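Local coordinates for putative hexose oxidase (Nonomuraea sp. ATCC 39727, PDB 5AWV), which probably oxidises a sugar of glycopeptide antibiotics such as teicoplanin, using a covalently bound FAD, at residues Val182-Val187 with Trp211-Gly216; Gly219-Val224 with Arg503-Ala508. All blocks are in the same frame, centred on the assembly; numbering follows the deposited sequence.

Contact 1 of 2, residues Val182-Val187 with Trp211-Gly216; sequences VEVVVV and WAHTGG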
# COMPACT_ATOMS: atom_id res chain seq x y z
N VAL A 182 -8.34 9.21 -11.58
CA VAL A 182 -8.10 9.76 -10.29
C VAL A 182 -8.71 11.15 -10.18
O VAL A 182 -8.66 11.90 -11.14
CB VAL A 182 -6.63 10.03 -9.88
CG1 VAL A 182 -5.96 8.82 -9.30
CG2 VAL A 182 -5.79 10.61 -11.04
N GLU A 183 -9.10 11.53 -8.98
CA GLU A 183 -9.45 12.89 -8.59
C GLU A 183 -8.42 13.37 -7.62
O GLU A 183 -8.12 12.74 -6.64
CB GLU A 183 -10.83 12.96 -7.91
CG GLU A 183 -11.28 14.40 -7.63
CD GLU A 183 -12.65 14.47 -6.89
OE1 GLU A 183 -12.82 14.13 -5.69
OE2 GLU A 183 -13.58 14.89 -7.52
N VAL A 184 -7.76 14.47 -7.96
CA VAL A 184 -6.62 14.96 -7.20
C VAL A 184 -6.82 16.45 -6.92
O VAL A 184 -7.24 17.21 -7.84
CB VAL A 184 -5.34 14.84 -8.02
CG1 VAL A 184 -4.12 15.04 -7.12
CG2 VAL A 184 -5.28 13.47 -8.70
N VAL A 185 -6.46 16.85 -5.71
CA VAL A 185 -6.41 18.24 -5.32
C VAL A 185 -4.93 18.69 -5.47
O VAL A 185 -4.04 18.16 -4.82
CB VAL A 185 -6.93 18.48 -3.92
CG1 VAL A 185 -6.67 19.87 -3.43
CG2 VAL A 185 -8.41 18.14 -3.84
N VAL A 186 -4.71 19.59 -6.41
CA VAL A 186 -3.40 20.14 -6.71
C VAL A 186 -3.32 21.63 -6.40
O VAL A 186 -4.36 22.27 -6.29
CB VAL A 186 -3.06 19.95 -8.22
CG1 VAL A 186 -3.01 18.45 -8.57
CG2 VAL A 186 -4.05 20.69 -9.15
N VAL A 187 -2.11 22.17 -6.34
CA VAL A 187 -1.87 23.57 -6.00
C VAL A 187 -1.19 24.23 -7.16
O VAL A 187 -0.11 23.79 -7.56
CB VAL A 187 -0.97 23.70 -4.80
CG1 VAL A 187 -0.59 25.12 -4.55
CG2 VAL A 187 -1.65 23.15 -3.54
N TRP A 211 -1.57 9.21 -15.62
CA TRP A 211 -0.38 8.38 -15.80
C TRP A 211 0.61 8.44 -14.56
O TRP A 211 1.08 7.39 -14.10
CB TRP A 211 0.37 8.72 -17.12
CG TRP A 211 1.63 7.92 -17.35
CD1 TRP A 211 1.74 6.72 -17.93
CD2 TRP A 211 2.91 8.24 -16.85
NE1 TRP A 211 3.07 6.31 -17.97
CE2 TRP A 211 3.79 7.20 -17.24
CE3 TRP A 211 3.42 9.33 -16.16
CZ2 TRP A 211 5.17 7.24 -16.98
CZ3 TRP A 211 4.80 9.36 -15.86
CH2 TRP A 211 5.66 8.33 -16.32
N ALA A 212 0.82 9.59 -13.97
CA ALA A 212 1.74 9.69 -12.91
C ALA A 212 1.27 8.91 -11.66
O ALA A 212 2.10 8.60 -10.77
CB ALA A 212 1.99 11.10 -12.54
N HIS A 213 -0.04 8.72 -11.53
CA HIS A 213 -0.60 7.98 -10.42
C HIS A 213 -0.66 6.50 -10.65
O HIS A 213 -1.19 5.79 -9.76
CB HIS A 213 -1.98 8.54 -10.08
CG HIS A 213 -1.92 9.86 -9.40
ND1 HIS A 213 -1.92 11.07 -10.08
CD2 HIS A 213 -1.76 10.16 -8.10
CE1 HIS A 213 -1.76 12.04 -9.21
NE2 HIS A 213 -1.68 11.51 -8.00
N THR A 214 -0.15 5.99 -11.76
CA THR A 214 0.00 4.56 -12.03
C THR A 214 1.42 4.06 -11.57
O THR A 214 2.04 3.30 -12.22
CB THR A 214 -0.21 4.17 -13.52
OG1 THR A 214 0.79 4.78 -14.35
CG2 THR A 214 -1.52 4.62 -13.95
N GLY A 215 1.86 4.49 -10.44
CA GLY A 215 3.14 4.08 -9.86
C GLY A 215 4.08 5.21 -9.47
O GLY A 215 5.19 4.93 -9.00
N GLY A 216 3.63 6.48 -9.55
CA GLY A 216 4.52 7.58 -9.11
C GLY A 216 4.78 7.69 -7.63
O GLY A 216 5.79 8.28 -7.18

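Contact 2 of 2, residues Gly219-Val224 with Arg503-Ala508; sequences GNFGVV and RKVKAA. With FAD (flavin-adenine dinucleotide), chain M.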
# COMPACT_ATOMS: atom_id res chain seq x y z
N GLY A 219 2.39 11.46 -1.98
CA GLY A 219 3.02 12.62 -1.45
C GLY A 219 3.78 13.49 -2.49
O GLY A 219 4.61 14.31 -2.10
N ASN A 220 3.59 13.26 -3.78
CA ASN A 220 4.32 14.00 -4.83
C ASN A 220 3.46 15.06 -5.59
O ASN A 220 3.93 16.15 -5.78
CB ASN A 220 4.83 13.04 -5.93
CG ASN A 220 5.97 12.12 -5.43
OD1 ASN A 220 5.85 10.86 -5.38
ND2 ASN A 220 7.00 12.71 -5.04
N PHE A 221 2.27 14.71 -6.05
CA PHE A 221 1.55 15.53 -7.02
C PHE A 221 0.45 16.38 -6.39
O PHE A 221 0.07 17.42 -6.96
CB PHE A 221 1.04 14.70 -8.16
CG PHE A 221 2.11 13.88 -8.82
CD1 PHE A 221 3.10 14.50 -9.56
CD2 PHE A 221 2.20 12.51 -8.62
CE1 PHE A 221 4.10 13.78 -10.12
CE2 PHE A 221 3.26 11.79 -9.11
CZ PHE A 221 4.20 12.42 -9.90
N GLY A 222 -0.03 16.00 -5.21
CA GLY A 222 -1.30 16.51 -4.72
C GLY A 222 -2.00 15.43 -3.91
O GLY A 222 -1.41 14.36 -3.69
N VAL A 223 -3.22 15.71 -3.47
CA VAL A 223 -3.97 14.80 -2.61
C VAL A 223 -4.96 14.03 -3.48
O VAL A 223 -5.88 14.60 -4.00
CB VAL A 223 -4.70 15.54 -1.55
CG1 VAL A 223 -5.40 14.56 -0.57
CG2 VAL A 223 -3.76 16.48 -0.86
N VAL A 224 -4.79 12.71 -3.59
CA VAL A 224 -5.79 11.92 -4.26
C VAL A 224 -6.97 11.84 -3.34
O VAL A 224 -6.82 11.39 -2.20
CB VAL A 224 -5.31 10.49 -4.53
CG1 VAL A 224 -6.44 9.64 -5.18
CG2 VAL A 224 -4.09 10.52 -5.39
N ARG A 503 9.00 13.84 -13.83
CA ARG A 503 9.43 15.21 -13.50
C ARG A 503 8.60 16.32 -14.24
O ARG A 503 8.29 17.33 -13.68
CB ARG A 503 10.98 15.32 -13.68
CG ARG A 503 11.47 16.72 -13.58
CD ARG A 503 12.97 16.78 -13.52
NE ARG A 503 13.52 16.35 -12.26
CZ ARG A 503 14.82 16.23 -12.03
NH1 ARG A 503 15.68 16.48 -13.02
NH2 ARG A 503 15.26 15.86 -10.85
N LYS A 504 8.22 16.09 -15.48
CA LYS A 504 7.35 17.01 -16.22
C LYS A 504 5.98 17.13 -15.57
O LYS A 504 5.46 18.24 -15.41
CB LYS A 504 7.26 16.62 -17.67
CG LYS A 504 8.59 16.92 -18.37
CD LYS A 504 8.62 16.35 -19.76
CE LYS A 504 9.86 16.85 -20.50
NZ LYS A 504 9.71 16.43 -21.91
N VAL A 505 5.42 16.01 -15.09
CA VAL A 505 4.15 16.04 -14.36
C VAL A 505 4.19 16.82 -13.09
O VAL A 505 3.30 17.68 -12.81
CB VAL A 505 3.57 14.64 -14.09
CG1 VAL A 505 2.21 14.77 -13.45
CG2 VAL A 505 3.37 13.94 -15.40
N LYS A 506 5.28 16.65 -12.34
CA LYS A 506 5.52 17.33 -11.11
C LYS A 506 5.59 18.89 -11.35
O LYS A 506 4.93 19.64 -10.65
CB LYS A 506 6.82 16.81 -10.51
CG LYS A 506 7.33 17.55 -9.30
CD LYS A 506 6.39 17.39 -8.10
CE LYS A 506 6.94 18.16 -6.89
NZ LYS A 506 6.20 17.89 -5.62
N ALA A 507 6.43 19.32 -12.31
CA ALA A 507 6.52 20.72 -12.71
C ALA A 507 5.15 21.28 -13.16
O ALA A 507 4.82 22.44 -12.80
CB ALA A 507 7.53 20.89 -13.83
N ALA A 508 4.35 20.51 -13.89
CA ALA A 508 3.07 21.00 -14.39
C ALA A 508 1.96 21.11 -13.31
O ALA A 508 1.17 22.07 -13.33
CB ALA A 508 2.57 20.18 -15.57
PA FAD M . 0.54 6.32 4.27
O1A FAD M . 1.69 6.19 5.24
O2A FAD M . -0.75 6.85 4.69
O5B FAD M . 1.01 7.09 2.97
C5B FAD M . 2.23 6.75 2.22
C4B FAD M . 2.66 7.92 1.39
O4B FAD M . 1.69 8.29 0.40
C3B FAD M . 2.98 9.21 2.14
O3B FAD M . 3.98 10.04 1.50
C2B FAD M . 1.63 9.85 2.11
O2B FAD M . 1.73 11.21 2.37
C1B FAD M . 1.12 9.52 0.75
N9A FAD M . -0.33 9.52 0.71
C8A FAD M . -1.21 8.85 1.46
N7A FAD M . -2.48 9.06 1.04
C5A FAD M . -2.43 9.87 -0.01
C6A FAD M . -3.42 10.54 -0.87
N6A FAD M . -4.71 10.32 -0.64
N1A FAD M . -2.94 11.32 -1.89
C2A FAD M . -1.60 11.53 -2.06
N3A FAD M . -0.63 10.98 -1.28
C4A FAD M . -1.02 10.20 -0.23
N1 FAD M . 2.79 -3.04 -0.74
C2 FAD M . 2.50 -3.91 -1.76
O2 FAD M . 2.47 -3.48 -2.93
N3 FAD M . 2.22 -5.20 -1.54
C4 FAD M . 2.07 -5.71 -0.30
O4 FAD M . 1.76 -6.90 -0.11
C4X FAD M . 2.32 -4.82 0.85
N5 FAD M . 2.20 -5.25 2.16
C5X FAD M . 2.34 -4.41 3.23
C6 FAD M . 2.13 -4.92 4.53
C7 FAD M . 2.40 -4.00 5.58
C7M FAD M . 2.23 -4.49 7.04
C8 FAD M . 2.79 -2.55 5.35
C8M FAD M . 2.80 -1.55 6.47
C9 FAD M . 2.92 -2.11 4.01
C9A FAD M . 2.74 -2.97 2.97
N10 FAD M . 2.89 -2.57 1.61
C10 FAD M . 2.66 -3.44 0.55
C1' FAD M . 3.33 -1.18 1.28
C2' FAD M . 2.20 -0.27 0.98
O2' FAD M . 1.80 -0.55 -0.35
C3' FAD M . 2.80 1.09 1.05
O3' FAD M . 3.32 1.21 2.37
C4' FAD M . 1.71 2.17 0.78
O4' FAD M . 2.40 3.35 0.38
C5' FAD M . 0.97 2.44 2.07
O5' FAD M . -0.13 3.34 1.83
P FAD M . -0.86 3.98 3.06
O1P FAD M . -1.98 4.78 2.61
O2P FAD M . -1.20 2.98 4.13
O3P FAD M . 0.36 4.80 3.70

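Contact 1 of 2, residues Val182-Val187 with Trp211-Gly216
Two valines of strand 179-187 hold the imidazole of His213 from one side. Val184 CG2 comes closest, 3.8 Å from His213 CE1. Val182 CG2 follows at 4.0 Å from His213 ND1. Both methyls meet the ring obliquely. The other branch of Val182 reaches the base of the side chain, with CG1 4.1 Å from His213 CB. Val182 lies across His213 at about a right angle, while the Val184 and His213 side chains come from opposite directions. The two valines are alternate residues of one strand, so their side chains leave from the same face of the sheet. No hydrogen bond joins the two segments, and the contact is purely van der Waals.

The ring is positioned from its own side of the contact. His213 follows directly on helix 207-212. Its CG is anti to the carbonyl carbon (chi1 -73°), which turns the ring toward the strand. ND1 is hydrogen-bonded to Leu209 O, which limits rotation of the imidazole. The turn after the helix is closed by Thr214. Its OG1 bonds Trp211 O at 2.6 Å, in the carbonyl plane and on a lone pair. Thr214 N bonds the same oxygen at 3.0 Å, so two donors grip one carbonyl.

The contact is a buried second shell behind the adenine-binding strand 223-229. The His213 side chain is about 6 Å from the FAD at the nearest atoms. It packs on the FAD-binding residue Val224 and meets Phe221 edge-to-face. Strand 179-187 runs between strands 193-199 and 223-229, and helix 67-80 packs against Val185 and Val187.

Contact 2 of 2, residues Gly219-Val224 with Arg503-Ala508
The adenine end of the FAD site is built on residues 219-224, the loop and the start of strand 223-229 of the FAD-binding fold. Helix 499-509, from the berberine-like C-terminal region, packs behind this loop. The backbone reads the adenine ring. Gly219 N bonds FAD N3A at 3.1 Å. Val224 N donates to FAD N1A at 2.9 Å, and Val224 O accepts from FAD N6A at 2.8 Å. The last bond is nearly straight, at 174°. Val224 therefore pairs with adenine through one donor and one acceptor.

Away from the cofactor, Phe221 meets the helix. The CD1-CE1 side of its ring is turned to Val505 and Lys506. Val505 CG1 approaches Phe221 CE1 obliquely at 4.0 Å, and the two side chains cross at about a right angle. The backbone of Lys506 lies at the ring edge, with its CA in the ring plane. Asn220 CB covers one face, 3.7 Å above the ring centre. Ala212 and Ile521 also pack on Phe221.

Lys506 supplies the polar link. Its chain bends at chi2 (66°), which brings the ammonium group back to the loop. Asp510 OD2 forms a salt bridge with NZ and probably steadies its charge. Lys506 NZ also donates to the backbone carbonyl oxygen Asn220 O at 2.9 Å, in the carbonyl plane with a C=O...N angle of 148°.

From the N terminus, the first segment reached is 182-187, on strand 179-187; strand 193-199 and helix 207-212 follow. Contact 1 closes this short loop of 23 residues by bringing the end of the helix back to the sheet. The chain then passes through 219-224 into strand 223-229, the neighbour of 179-187. Contact 2 opens here and closes only 278 residues later, when helix 499-509 returns to the FAD-binding region. The contacts are in series and neither encloses nor crosses the other. In space they touch: Val185 N lies 2.9 Å from Val223 O, a probable hydrogen bond. Together they tie the sheet, the end of helix 207-212 and helix 499-509 around the loop that carries the adenine-binding backbone.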